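PDB 4PSR: alpha-fucosidase GH29 from Fusarium graminearum, which hydrolyses alpha-L-fucosides and probably removes the alpha-1,6-linked fucose from the reducing-end N-acetylglucosamine of glycoprotein glycans. Local coordinates for residues A[320-325]-A[394-399]; A[292-298]-A[333-337]; A[176-181]-A[237-243]; A[249-253]-A[275-279]. All coordinates share one frame; numbering follows the deposited sequence. Where two conformers were deposited one is given.

Interaction 1. Residues A[320-325]-A[394-399]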
loop_
_atom_site.group_PDB
_atom_site.type_symbol
_atom_site.label_atom_id
_atom_site.label_comp_id
_atom_site.label_asym_id
_atom_site.label_seq_id
_atom_site.Cartn_x
_atom_site.Cartn_y
_atom_site.Cartn_z
ATOM N N TYR A 320 7.254 -13.199 9.065
ATOM C CA TYR A 320 5.866 -13.630 9.171
ATOM C C TYR A 320 5.541 -14.736 8.186
ATOM O O TYR A 320 6.337 -15.075 7.311
ATOM C CB TYR A 320 4.944 -12.448 8.989
ATOM C CG TYR A 320 5.023 -11.480 10.147
ATOM C CD1 TYR A 320 4.897 -11.922 11.460
ATOM C CD2 TYR A 320 5.261 -10.144 9.928
ATOM C CE1 TYR A 320 4.973 -11.038 12.541
ATOM C CE2 TYR A 320 5.329 -9.236 11.003
ATOM C CZ TYR A 320 5.196 -9.700 12.305
ATOM O OH TYR A 320 5.268 -8.836 13.399
ATOM N N SER A 321 4.370 -15.341 8.358
ATOM C CA SER A 321 3.974 -16.480 7.566
ATOM C C SER A 321 3.320 -16.090 6.233
ATOM O O SER A 321 2.814 -14.975 6.056
ATOM C CB SER A 321 2.951 -17.320 8.342
ATOM O OG SER A 321 1.735 -16.611 8.532
ATOM N N SER A 322 3.367 -17.034 5.296
ATOM C CA SER A 322 2.647 -16.932 4.022
ATOM C C SER A 322 1.173 -16.613 4.261
ATOM O O SER A 322 0.604 -15.759 3.604
ATOM C CB SER A 322 2.812 -18.246 3.248
ATOM O OG SER A 322 4.184 -18.500 3.028
ATOM N N LYS A 323 0.559 -17.309 5.206
ATOM C CA LYS A 323 -0.843 -17.134 5.525
ATOM C C LYS A 323 -1.131 -15.699 5.912
ATOM O O LYS A 323 -2.086 -15.108 5.399
ATOM C CB LYS A 323 -1.281 -18.114 6.626
ATOM C CG LYS A 323 -2.748 -17.968 7.043
ATOM C CD LYS A 323 -3.107 -18.898 8.207
ATOM C CE LYS A 323 -3.018 -20.357 7.814
ATOM N NZ LYS A 323 -3.928 -20.693 6.692
ATOM N N ALA A 324 -0.313 -15.126 6.789
ATOM C CA ALA A 324 -0.505 -13.753 7.213
ATOM C C ALA A 324 -0.404 -12.790 6.029
ATOM O O ALA A 324 -1.153 -11.819 5.953
ATOM C CB ALA A 324 0.535 -13.372 8.281
ATOM N N MET A 325 0.550 -13.033 5.130
ATOM C CA MET A 325 0.688 -12.153 3.977
ATOM C C MET A 325 -0.509 -12.220 3.046
ATOM O O MET A 325 -0.976 -11.179 2.571
ATOM C CB MET A 325 1.993 -12.424 3.233
ATOM C CG MET A 325 3.266 -12.187 4.052
ATOM S SD MET A 325 3.525 -10.496 4.591
ATOM C CE MET A 325 2.784 -10.602 6.201
ATOM N N PHE A 394 0.961 -0.885 14.302
ATOM C CA PHE A 394 1.069 -2.285 13.901
ATOM C C PHE A 394 1.711 -3.135 14.997
ATOM O O PHE A 394 2.712 -2.738 15.595
ATOM C CB PHE A 394 1.922 -2.349 12.633
ATOM C CG PHE A 394 1.983 -3.703 11.993
ATOM C CD1 PHE A 394 0.908 -4.197 11.288
ATOM C CD2 PHE A 394 3.134 -4.466 12.071
ATOM C CE1 PHE A 394 0.964 -5.432 10.692
ATOM C CE2 PHE A 394 3.200 -5.705 11.466
ATOM C CZ PHE A 394 2.107 -6.181 10.766
ATOM N N THR A 395 1.135 -4.306 15.244
ATOM C CA THR A 395 1.680 -5.267 16.194
ATOM C C THR A 395 2.089 -6.556 15.478
ATOM O O THR A 395 3.201 -7.057 15.643
ATOM C CB THR A 395 0.645 -5.593 17.282
ATOM O OG1 THR A 395 0.202 -4.373 17.890
ATOM C CG2 THR A 395 1.239 -6.508 18.345
ATOM N N ALA A 396 1.172 -7.091 14.682
ATOM C CA ALA A 396 1.411 -8.302 13.918
ATOM C C ALA A 396 0.391 -8.320 12.782
ATOM O O ALA A 396 -0.647 -7.667 12.865
ATOM C CB ALA A 396 1.266 -9.541 14.799
ATOM N N PRO A 397 0.709 -9.007 11.690
ATOM C CA PRO A 397 -0.231 -9.017 10.561
ATOM C C PRO A 397 -1.476 -9.860 10.808
ATOM O O PRO A 397 -1.393 -10.840 11.554
ATOM C CB PRO A 397 0.602 -9.618 9.428
ATOM C CG PRO A 397 1.621 -10.465 10.136
ATOM C CD PRO A 397 1.959 -9.722 11.385
ATOM N N LEU A 398 -2.585 -9.480 10.188
ATOM C CA LEU A 398 -3.824 -10.276 10.232
ATOM C C LEU A 398 -3.626 -11.719 9.831
ATOM O O LEU A 398 -3.092 -12.021 8.760
ATOM C CB LEU A 398 -4.868 -9.711 9.282
ATOM C CG LEU A 398 -6.183 -10.497 9.145
ATOM C CD1 LEU A 398 -6.971 -10.325 10.427
ATOM C CD2 LEU A 398 -7.004 -10.034 7.953
ATOM N N GLN A 399 -4.141 -12.586 10.678
ATOM C CA GLN A 399 -4.297 -13.986 10.355
ATOM C C GLN A 399 -5.703 -14.367 10.740
ATOM O O GLN A 399 -6.085 -14.297 11.899
ATOM C CB GLN A 399 -3.316 -14.835 11.146
ATOM C CG GLN A 399 -1.881 -14.686 10.726
ATOM C CD GLN A 399 -1.035 -15.848 11.199
ATOM O OE1 GLN A 399 -1.358 -17.009 10.940
ATOM N NE2 GLN A 399 0.050 -15.543 11.904
HETATM O O HOH W 1 0.486 -18.914 10.287
#
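Y320 lays one face of its ring over the edge of P397, whose CD sits 3.3 Å from the centroid of the Y320 ring and only 9° off its normal, a CH-pi contact almost over the centre. CG of P397 follows along the same ring toward the backbone, where it also meets CB of A324 at 3.6 Å. The Y320 ring gets there with CG anti to its own carbonyl carbon (chi1 -69°), which carries the hydroxyl end out toward the backbone of T395 and A396. At its rim, CE2 of Y320 touches CE2 of F394 at 4.1 Å, close to the plane of the F394 ring. From the helix side, the methyl CE of M325 reaches back to CB of P397 through a chain bent at chi2 and chi3. Farther along, CG of Q399 lies on CB of A324 at 3.7 Å, and its amide runs out over the start of the helix. There S321 is the N-cap: its OG accepts from the backbone N of A324 at 3.1 Å. One water links this cap to Q399, donating to OE1 of Q399 at 2.7 Å while also bonding to OG of S321. The loop between strands 383-384 and 405-409 is thereby laid across the first turn of barrel helix 322-334, which also packs on helix 353-369 through S322 and M325.

Interaction 2. Residues A[292-298]-A[333-337]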
loop_
_atom_site.group_PDB
_atom_site.type_symbol
_atom_site.label_atom_id
_atom_site.label_comp_id
_atom_site.label_asym_id
_atom_site.label_seq_id
_atom_site.Cartn_x
_atom_site.Cartn_y
_atom_site.Cartn_z
ATOM N N PRO A 292 -5.987 0.749 7.037
ATOM C CA PRO A 292 -7.141 1.243 7.799
ATOM C C PRO A 292 -7.989 0.110 8.395
ATOM O O PRO A 292 -8.012 -1.005 7.883
ATOM C CB PRO A 292 -7.946 2.004 6.739
ATOM C CG PRO A 292 -7.649 1.234 5.467
ATOM C CD PRO A 292 -6.201 0.881 5.582
ATOM N N SER A 293 -8.715 0.396 9.463
ATOM C CA SER A 293 -9.604 -0.594 10.051
ATOM C C SER A 293 -10.892 -0.724 9.249
ATOM O O SER A 293 -11.595 -1.728 9.343
ATOM C CB SER A 293 -9.942 -0.205 11.492
ATOM O OG SER A 293 -10.574 1.059 11.510
ATOM N N ASN A 294 -11.190 0.288 8.456
ATOM C CA ASN A 294 -12.419 0.341 7.683
ATOM C C ASN A 294 -12.191 0.445 6.180
ATOM O O ASN A 294 -11.077 0.635 5.728
ATOM C CB ASN A 294 -13.208 1.585 8.108
ATOM C CG ASN A 294 -12.444 2.880 7.861
ATOM O OD1 ASN A 294 -11.240 2.955 8.072
ATOM N ND2 ASN A 294 -13.161 3.920 7.424
ATOM N N LEU A 295 -13.269 0.364 5.415
ATOM C CA LEU A 295 -13.232 0.624 3.972
ATOM C C LEU A 295 -13.111 2.117 3.710
ATOM O O LEU A 295 -14.011 2.896 4.056
ATOM C CB LEU A 295 -14.515 0.066 3.332
ATOM C CG LEU A 295 -14.554 -0.118 1.811
ATOM C CD1 LEU A 295 -15.737 -1.018 1.405
ATOM C CD2 LEU A 295 -14.659 1.197 1.081
ATOM N N VAL A 296 -11.998 2.499 3.099
ATOM C CA VAL A 296 -11.680 3.902 2.846
ATOM C C VAL A 296 -11.788 4.242 1.368
ATOM O O VAL A 296 -11.368 3.456 0.509
ATOM C CB VAL A 296 -10.240 4.163 3.349
ATOM C CG1 VAL A 296 -9.670 5.501 2.891
ATOM C CG2 VAL A 296 -10.180 4.057 4.879
ATOM N N ARG A 297 -12.340 5.416 1.075
ATOM C CA ARG A 297 -12.372 5.952 -0.283
ATOM C C ARG A 297 -11.860 7.391 -0.206
ATOM O O ARG A 297 -12.153 8.097 0.773
ATOM C CB ARG A 297 -13.792 5.930 -0.856
ATOM C CG ARG A 297 -14.403 4.519 -0.872
ATOM C CD ARG A 297 -15.772 4.482 -1.517
ATOM N NE ARG A 297 -16.295 3.121 -1.629
ATOM C CZ ARG A 297 -15.923 2.261 -2.566
ATOM N NH1 ARG A 297 -15.034 2.605 -3.495
ATOM N NH2 ARG A 297 -16.441 1.044 -2.571
ATOM N N PRO A 298 -11.118 7.851 -1.225
ATOM C CA PRO A 298 -10.858 7.140 -2.479
ATOM C C PRO A 298 -9.764 6.090 -2.363
ATOM O O PRO A 298 -9.160 5.879 -1.297
ATOM C CB PRO A 298 -10.438 8.264 -3.428
ATOM C CG PRO A 298 -9.771 9.240 -2.520
ATOM C CD PRO A 298 -10.572 9.213 -1.262
ATOM N N VAL A 333 -7.285 -5.373 -0.011
ATOM C CA VAL A 333 -7.995 -5.274 -1.270
ATOM C C VAL A 333 -9.494 -5.104 -1.025
ATOM O O VAL A 333 -10.154 -4.345 -1.728
ATOM C CB VAL A 333 -7.686 -6.481 -2.153
ATOM C CG1 VAL A 333 -8.622 -6.576 -3.321
ATOM C CG2 VAL A 333 -6.223 -6.464 -2.613
ATOM N N SER A 334 -10.025 -5.801 -0.020
ATOM C CA SER A 334 -11.449 -5.704 0.307
ATOM C C SER A 334 -11.833 -4.306 0.813
ATOM O O SER A 334 -13.007 -3.908 0.756
ATOM C CB SER A 334 -11.836 -6.751 1.362
ATOM O OG SER A 334 -11.412 -6.411 2.679
ATOM N N LYS A 335 -10.861 -3.565 1.354
ATOM C CA LYS A 335 -11.100 -2.226 1.917
ATOM C C LYS A 335 -10.768 -1.104 0.938
ATOM O O LYS A 335 -10.709 0.056 1.358
ATOM C CB LYS A 335 -10.286 -2.072 3.207
ATOM C CG LYS A 335 -10.776 -2.895 4.375
ATOM C CD LYS A 335 -9.736 -2.924 5.469
ATOM C CE LYS A 335 -10.233 -3.612 6.752
ATOM N NZ LYS A 335 -9.115 -3.771 7.731
ATOM N N ASN A 336 -10.586 -1.447 -0.340
ATOM C CA ASN A 336 -10.419 -0.502 -1.466
ATOM C C ASN A 336 -8.996 0.003 -1.617
ATOM O O ASN A 336 -8.779 1.150 -2.063
ATOM C CB ASN A 336 -11.445 0.648 -1.384
ATOM C CG ASN A 336 -11.547 1.461 -2.653
ATOM O OD1 ASN A 336 -11.656 0.938 -3.759
ATOM N ND2 ASN A 336 -11.570 2.782 -2.480
ATOM N N GLY A 337 -8.036 -0.864 -1.316
ATOM C CA GLY A 337 -6.623 -0.541 -1.460
ATOM C C GLY A 337 -5.784 -1.565 -2.187
ATOM O O GLY A 337 -6.241 -2.670 -2.477
HETATM O O HOH W 2 -10.506 -3.877 10.507
HETATM O O HOH W 3 -13.578 1.237 -5.715
#
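K335 runs its extended side chain alongside the backbone of P292 to N294 and ends with NZ on the carbonyl O of P292, 3.0 Å away and in the carbonyl plane. A water accepts from the same NZ and lies close to O of S293. Next along, the backbone N of V296 donates a rather long 3.3 Å bond to O of K335, and CG of L295 packs against that oxygen. N336 adds the third bond: with CG anti to its backbone N (chi1 -167°), the amide is carried to V296, and ND2 gives a nearly straight bond (165°) to a lone pair of the V296 carbonyl O at 3.1 Å, with the acceptor in the amide plane. A second water joins OD1 of N336 to NH1 of R297, which it meets at the guanidinium edge.

Outside this shell, D331 forms a salt bridge with K335 and Y382 a cation-pi contact, while E531 of helix 526-532 takes both R297 NH1 and N336 ND2. W300 NE1 also donates to O of K335, giving that carbonyl a second donor. N336, at positive phi (83°), is the C-prime residue of a Schellman motif that ends helix 322-334, and the loop leading into strand 300-305 docks on this turn just before the last strand of the TIM barrel.

Interaction 3. Residues A[176-181]-A[237-243]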
loop_
_atom_site.group_PDB
_atom_site.type_symbol
_atom_site.label_atom_id
_atom_site.label_comp_id
_atom_site.label_asym_id
_atom_site.label_seq_id
_atom_site.Cartn_x
_atom_site.Cartn_y
_atom_site.Cartn_z
ATOM N N TYR A 176 17.434 15.447 5.208
ATOM C CA TYR A 176 17.859 16.767 5.663
ATOM C C TYR A 176 16.886 17.378 6.641
ATOM O O TYR A 176 17.001 18.584 6.943
ATOM C CB TYR A 176 18.103 17.707 4.483
ATOM C CG TYR A 176 16.924 18.055 3.589
ATOM C CD1 TYR A 176 16.571 17.233 2.503
ATOM C CD2 TYR A 176 16.212 19.259 3.757
ATOM C CE1 TYR A 176 15.552 17.579 1.665
ATOM C CE2 TYR A 176 15.156 19.594 2.914
ATOM C CZ TYR A 176 14.854 18.764 1.854
ATOM O OH TYR A 176 13.838 19.094 0.983
ATOM N N ASN A 177 15.926 16.582 7.120
ATOM C CA ASN A 177 14.923 17.031 8.097
ATOM C C ASN A 177 15.060 16.298 9.418
ATOM O O ASN A 177 14.123 16.274 10.199
ATOM C CB ASN A 177 13.491 16.918 7.535
ATOM C CG ASN A 177 13.125 18.077 6.660
ATOM O OD1 ASN A 177 12.880 19.187 7.167
ATOM N ND2 ASN A 177 13.057 17.867 5.365
ATOM N N GLY A 178 16.221 15.711 9.684
ATOM C CA GLY A 178 16.531 15.166 10.985
ATOM C C GLY A 178 17.150 13.787 11.010
ATOM O O GLY A 178 17.747 13.418 12.007
ATOM N N PHE A 179 17.048 13.014 9.933
ATOM C CA PHE A 179 17.572 11.645 9.984
ATOM C C PHE A 179 18.991 11.576 10.522
ATOM O O PHE A 179 19.300 10.739 11.360
ATOM C CB PHE A 179 17.535 11.034 8.581
ATOM C CG PHE A 179 17.882 9.555 8.521
ATOM C CD1 PHE A 179 17.013 8.593 9.003
ATOM C CD2 PHE A 179 19.061 9.142 7.923
ATOM C CE1 PHE A 179 17.305 7.235 8.908
ATOM C CE2 PHE A 179 19.353 7.784 7.818
ATOM C CZ PHE A 179 18.480 6.848 8.315
ATOM N N PHE A 180 19.850 12.452 10.006
ATOM C CA PHE A 180 21.256 12.448 10.391
ATOM C C PHE A 180 21.560 13.509 11.478
ATOM O O PHE A 180 22.665 14.011 11.569
ATOM C CB PHE A 180 22.128 12.686 9.160
ATOM C CG PHE A 180 22.348 11.455 8.292
ATOM C CD1 PHE A 180 22.879 10.300 8.832
ATOM C CD2 PHE A 180 22.098 11.507 6.908
ATOM C CE1 PHE A 180 23.144 9.177 8.036
ATOM C CE2 PHE A 180 22.389 10.364 6.105
ATOM C CZ PHE A 180 22.902 9.238 6.665
ATOM N N GLN A 181 20.590 13.797 12.332
ATOM C CA GLN A 181 20.776 14.873 13.334
ATOM C C GLN A 181 21.964 14.635 14.270
ATOM O O GLN A 181 22.530 15.607 14.790
ATOM C CB GLN A 181 19.492 15.056 14.162
ATOM C CG GLN A 181 19.144 13.926 15.087
ATOM C CD GLN A 181 17.819 14.158 15.749
ATOM O OE1 GLN A 181 16.810 13.579 15.388
ATOM N NE2 GLN A 181 17.819 15.029 16.759
ATOM N N SER A 237 13.154 15.040 17.576
ATOM C CA SER A 237 13.664 16.182 18.308
ATOM C C SER A 237 14.388 17.211 17.440
ATOM O O SER A 237 14.787 18.258 17.931
ATOM C CB SER A 237 14.598 15.720 19.427
ATOM O OG SER A 237 15.816 15.175 18.926
ATOM N N PHE A 238 14.573 16.921 16.159
ATOM C CA PHE A 238 15.283 17.858 15.278
ATOM C C PHE A 238 14.464 19.133 15.165
ATOM O O PHE A 238 13.247 19.082 14.998
ATOM C CB PHE A 238 15.468 17.215 13.905
ATOM C CG PHE A 238 16.278 18.035 12.928
ATOM C CD1 PHE A 238 17.646 18.095 13.021
ATOM C CD2 PHE A 238 15.664 18.674 11.883
ATOM C CE1 PHE A 238 18.379 18.828 12.079
ATOM C CE2 PHE A 238 16.392 19.400 10.947
ATOM C CZ PHE A 238 17.741 19.462 11.061
ATOM N N GLU A 239 15.144 20.268 15.248
ATOM C CA GLU A 239 14.470 21.557 15.102
ATOM C C GLU A 239 14.390 21.870 13.614
ATOM O O GLU A 239 15.409 22.050 12.956
ATOM C CB GLU A 239 15.236 22.669 15.820
ATOM C CG GLU A 239 15.361 22.511 17.333
ATOM C CD GLU A 239 16.139 23.657 17.999
ATOM O OE1 GLU A 239 16.730 24.508 17.291
ATOM O OE2 GLU A 239 16.145 23.716 19.247
ATOM N N GLY A 240 13.173 21.896 13.099
ATOM C CA GLY A 240 12.953 22.064 11.675
ATOM C C GLY A 240 11.504 21.797 11.327
ATOM O O GLY A 240 10.739 21.290 12.158
ATOM N N PRO A 241 11.117 22.130 10.088
ATOM C CA PRO A 241 9.728 22.043 9.649
ATOM C C PRO A 241 9.267 20.633 9.278
ATOM O O PRO A 241 8.068 20.460 9.086
ATOM C CB PRO A 241 9.695 22.944 8.415
ATOM C CG PRO A 241 11.052 22.880 7.868
ATOM C CD PRO A 241 11.974 22.745 9.059
ATOM N N CYS A 242 10.187 19.676 9.174
ATOM C CA CYS A 242 9.802 18.302 8.803
ATOM C C CYS A 242 9.038 18.374 7.486
ATOM O O CYS A 242 7.924 17.850 7.339
ATOM C CB CYS A 242 8.957 17.653 9.925
ATOM S SG CYS A 242 8.951 15.844 9.924
ATOM N N ALA A 243 9.647 19.075 6.528
ATOM C CA ALA A 243 9.003 19.411 5.284
ATOM C C ALA A 243 9.985 19.675 4.164
ATOM O O ALA A 243 11.157 19.974 4.409
ATOM C CB ALA A 243 8.105 20.685 5.476
HETATM O O HOH W 4 12.621 18.872 10.337
#
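F238 turns one face of its ring to the backbone of G178: CA of G178 stands 3.8 Å from the centroid of the F238 ring, 23° off the normal, in a CH-pi contact displaced toward the rim. The ring is directed there by CG anti to the backbone N of F238 (chi1 -176°). Its CD2 also comes to 3.3 Å from O of N177, and on the other flank CD1 rests against CB of Q181. G178, held at phi 134°, presents its bare CA to the ring.

Two side-chain amides, those of Q181 and N177, also tie the segments together. Q181 sends its NE2 to OG of S237 at 3.0 Å, the hydroxyl lying somewhat out of the amide plane, while R50 binds the Q181 OE1. N177 points the other way and meets the backbone N and O of A243 with its two amide atoms. ND2 of N177 donates to O of A243 at 3.0 Å, from well above the carbonyl plane; the return bond, from N of A243 to OD1 of N177, is weak. N177 is further gripped by R200 at OD1 and by the carbonyl of A173 at ND2. A water accepts from N of C242 and sits 3.0 Å from O of N177.

C242 is joined to C235 in a disulfide, so the contact sets a disulfide-closed loop that follows barrel strand 222-225 against the short helix that follows strand 165-170, both outgrowths of a TIM barrel.

Interaction 4. Residues A[249-253]-A[275-279]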
loop_
_atom_site.group_PDB
_atom_site.type_symbol
_atom_site.label_atom_id
_atom_site.label_comp_id
_atom_site.label_asym_id
_atom_site.label_seq_id
_atom_site.Cartn_x
_atom_site.Cartn_y
_atom_site.Cartn_z
ATOM N N ARG A 249 7.843 20.819 -4.086
ATOM C CA ARG A 249 6.828 19.760 -4.183
ATOM C C ARG A 249 5.945 19.920 -5.394
ATOM O O ARG A 249 5.713 18.974 -6.137
ATOM C CB ARG A 249 6.006 19.729 -2.900
ATOM C CG ARG A 249 6.740 19.134 -1.738
ATOM C CD ARG A 249 5.899 19.124 -0.495
ATOM N NE ARG A 249 5.940 20.361 0.288
ATOM C CZ ARG A 249 4.876 21.006 0.755
ATOM N NH1 ARG A 249 3.642 20.680 0.430
ATOM N NH2 ARG A 249 5.065 22.063 1.538
ATOM N N LEU A 250 5.483 21.139 -5.636
ATOM C CA LEU A 250 4.622 21.417 -6.762
ATOM C C LEU A 250 5.362 21.248 -8.091
ATOM O O LEU A 250 4.772 20.789 -9.071
ATOM C CB LEU A 250 4.041 22.838 -6.665
ATOM C CG LEU A 250 2.940 22.970 -5.622
ATOM C CD1 LEU A 250 2.636 24.450 -5.404
ATOM C CD2 LEU A 250 1.699 22.245 -6.114
ATOM N N GLU A 251 6.649 21.608 -8.118
ATOM C CA GLU A 251 7.435 21.449 -9.340
ATOM C C GLU A 251 7.636 19.948 -9.658
ATOM O O GLU A 251 7.595 19.548 -10.815
ATOM C CB GLU A 251 8.770 22.186 -9.191
ATOM C CG GLU A 251 8.599 23.712 -9.325
ATOM C CD GLU A 251 9.797 24.521 -8.887
ATOM O OE1 GLU A 251 10.803 23.950 -8.451
ATOM O OE2 GLU A 251 9.715 25.769 -8.977
ATOM N N PHE A 252 7.857 19.141 -8.614
ATOM C CA PHE A 252 7.903 17.684 -8.795
ATOM C C PHE A 252 6.605 17.132 -9.393
ATOM O O PHE A 252 6.639 16.379 -10.395
ATOM C CB PHE A 252 8.186 16.950 -7.481
ATOM C CG PHE A 252 7.877 15.483 -7.576
ATOM C CD1 PHE A 252 8.663 14.625 -8.348
ATOM C CD2 PHE A 252 6.747 14.966 -6.953
ATOM C CE1 PHE A 252 8.336 13.271 -8.472
ATOM C CE2 PHE A 252 6.413 13.618 -7.063
ATOM C CZ PHE A 252 7.204 12.773 -7.826
ATOM N N LEU A 253 5.455 17.478 -8.800
ATOM C CA LEU A 253 4.179 16.964 -9.270
ATOM C C LEU A 253 3.953 17.344 -10.733
ATOM O O LEU A 253 3.595 16.503 -11.567
ATOM C CB LEU A 253 3.036 17.473 -8.357
ATOM C CG LEU A 253 3.064 16.957 -6.922
ATOM C CD1 LEU A 253 2.048 17.697 -6.051
ATOM C CD2 LEU A 253 2.778 15.434 -6.897
ATOM N N ASP A 275 0.834 12.587 6.200
ATOM C CA ASP A 275 1.628 13.701 5.692
ATOM C C ASP A 275 0.717 14.633 4.890
ATOM O O ASP A 275 -0.245 14.213 4.219
ATOM C CB ASP A 275 2.750 13.097 4.811
ATOM C CG ASP A 275 3.854 14.074 4.405
ATOM O OD1 ASP A 275 3.629 15.306 4.335
ATOM O OD2 ASP A 275 4.996 13.576 4.199
ATOM N N HIS A 276 0.989 15.937 4.972
ATOM C CA HIS A 276 0.180 16.938 4.298
ATOM C C HIS A 276 0.858 17.441 3.020
ATOM O O HIS A 276 0.391 18.370 2.376
ATOM C CB HIS A 276 -0.088 18.116 5.252
ATOM C CG HIS A 276 -0.828 17.725 6.492
ATOM N ND1 HIS A 276 -2.165 17.395 6.487
ATOM C CD2 HIS A 276 -0.411 17.593 7.771
ATOM C CE1 HIS A 276 -2.544 17.087 7.715
ATOM N NE2 HIS A 276 -1.497 17.192 8.512
ATOM N N GLY A 277 1.976 16.833 2.654
ATOM C CA GLY A 277 2.790 17.388 1.591
ATOM C C GLY A 277 2.219 17.350 0.192
ATOM O O GLY A 277 2.547 18.201 -0.636
ATOM N N PHE A 278 1.409 16.325 -0.103
ATOM C CA PHE A 278 0.672 16.255 -1.351
ATOM C C PHE A 278 -0.831 16.250 -1.016
ATOM O O PHE A 278 -1.201 16.190 0.173
ATOM C CB PHE A 278 0.997 14.961 -2.154
ATOM C CG PHE A 278 2.421 14.844 -2.687
ATOM C CD1 PHE A 278 3.281 15.927 -2.779
ATOM C CD2 PHE A 278 2.876 13.598 -3.125
ATOM C CE1 PHE A 278 4.565 15.766 -3.296
ATOM C CE2 PHE A 278 4.135 13.429 -3.645
ATOM C CZ PHE A 278 4.993 14.520 -3.731
ATOM N N ARG A 279 -1.660 16.266 -2.051
ATOM C CA ARG A 279 -3.117 16.243 -1.904
ATOM C C ARG A 279 -3.659 14.897 -2.408
ATOM O O ARG A 279 -3.074 14.263 -3.295
ATOM C CB ARG A 279 -3.751 17.405 -2.692
ATOM C CG ARG A 279 -3.185 18.796 -2.372
ATOM C CD ARG A 279 -3.817 19.402 -1.137
ATOM N NE ARG A 279 -3.228 20.694 -0.776
ATOM C CZ ARG A 279 -3.676 21.879 -1.183
ATOM N NH1 ARG A 279 -3.070 22.981 -0.776
ATOM N NH2 ARG A 279 -4.719 21.978 -1.995
HETATM O O HOH W 5 1.507 21.270 2.331
#
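R249 turns NH1 to a backbone carbonyl: the nitrogen donates to O of G277 at 2.9 Å, with that oxygen at the guanidinium edge and close to its plane. The donor meets the carbonyl from the side, at a C=O...N angle of 116°. A kink in the arginine chain at chi3 (-86°) swings the group toward the loop, and CD of R249 also packs on the same oxygen. A water accepts from NH1 and donates to O of H276, so one nitrogen serves two successive carbonyls. NE of R249 is taken up by the carbonyl of V244.

Beneath this polar edge lies a buried apolar patch round the F278 ring. CD2 of L253 sits over the centre of the F278 ring, 3.9 Å from its centroid. The neighbouring F252 meets it rim to rim: CD2 of F252 is 3.7 Å from CZ of F278, and the two ring planes are only 13° apart without either lying over the other. T269 of strand 268-272 touches F252, L253 and F278 alike, placing the cluster between helix 246-263 and the barrel wall.

The turn is braced from within, since OD1 of D275 accepts from N of G277 in an Asx turn; OD1 also accepts from N of D230, and OD2 from N of L229. NH1 and NE of the buried arginine thus meet neutral acceptors, the carbonyls of G277 and V244 and a water, and R249 probably helps hold the backbone at H276 and G277, while F278 is held by the ring packing.

Following the chain from the N terminus, interaction 3 comes first, closing the span from the short helix after strand 165-170 to the loop after strand 222-225. Interaction 4 follows it in series, joining helix 246-263 to the loop after strand 268-272; the nearest atoms of the two are about 5 Å apart, on the same side of the chain's centre. Interactions 2 and 1 come later and cross, because their segments alternate: 292-298, 320-325, 333-337, 394-399. They use the two ends of helix 322-334, interaction 1 tying its start to the loop before strand 405-409 and interaction 2 its end to the loop before strand 300-305.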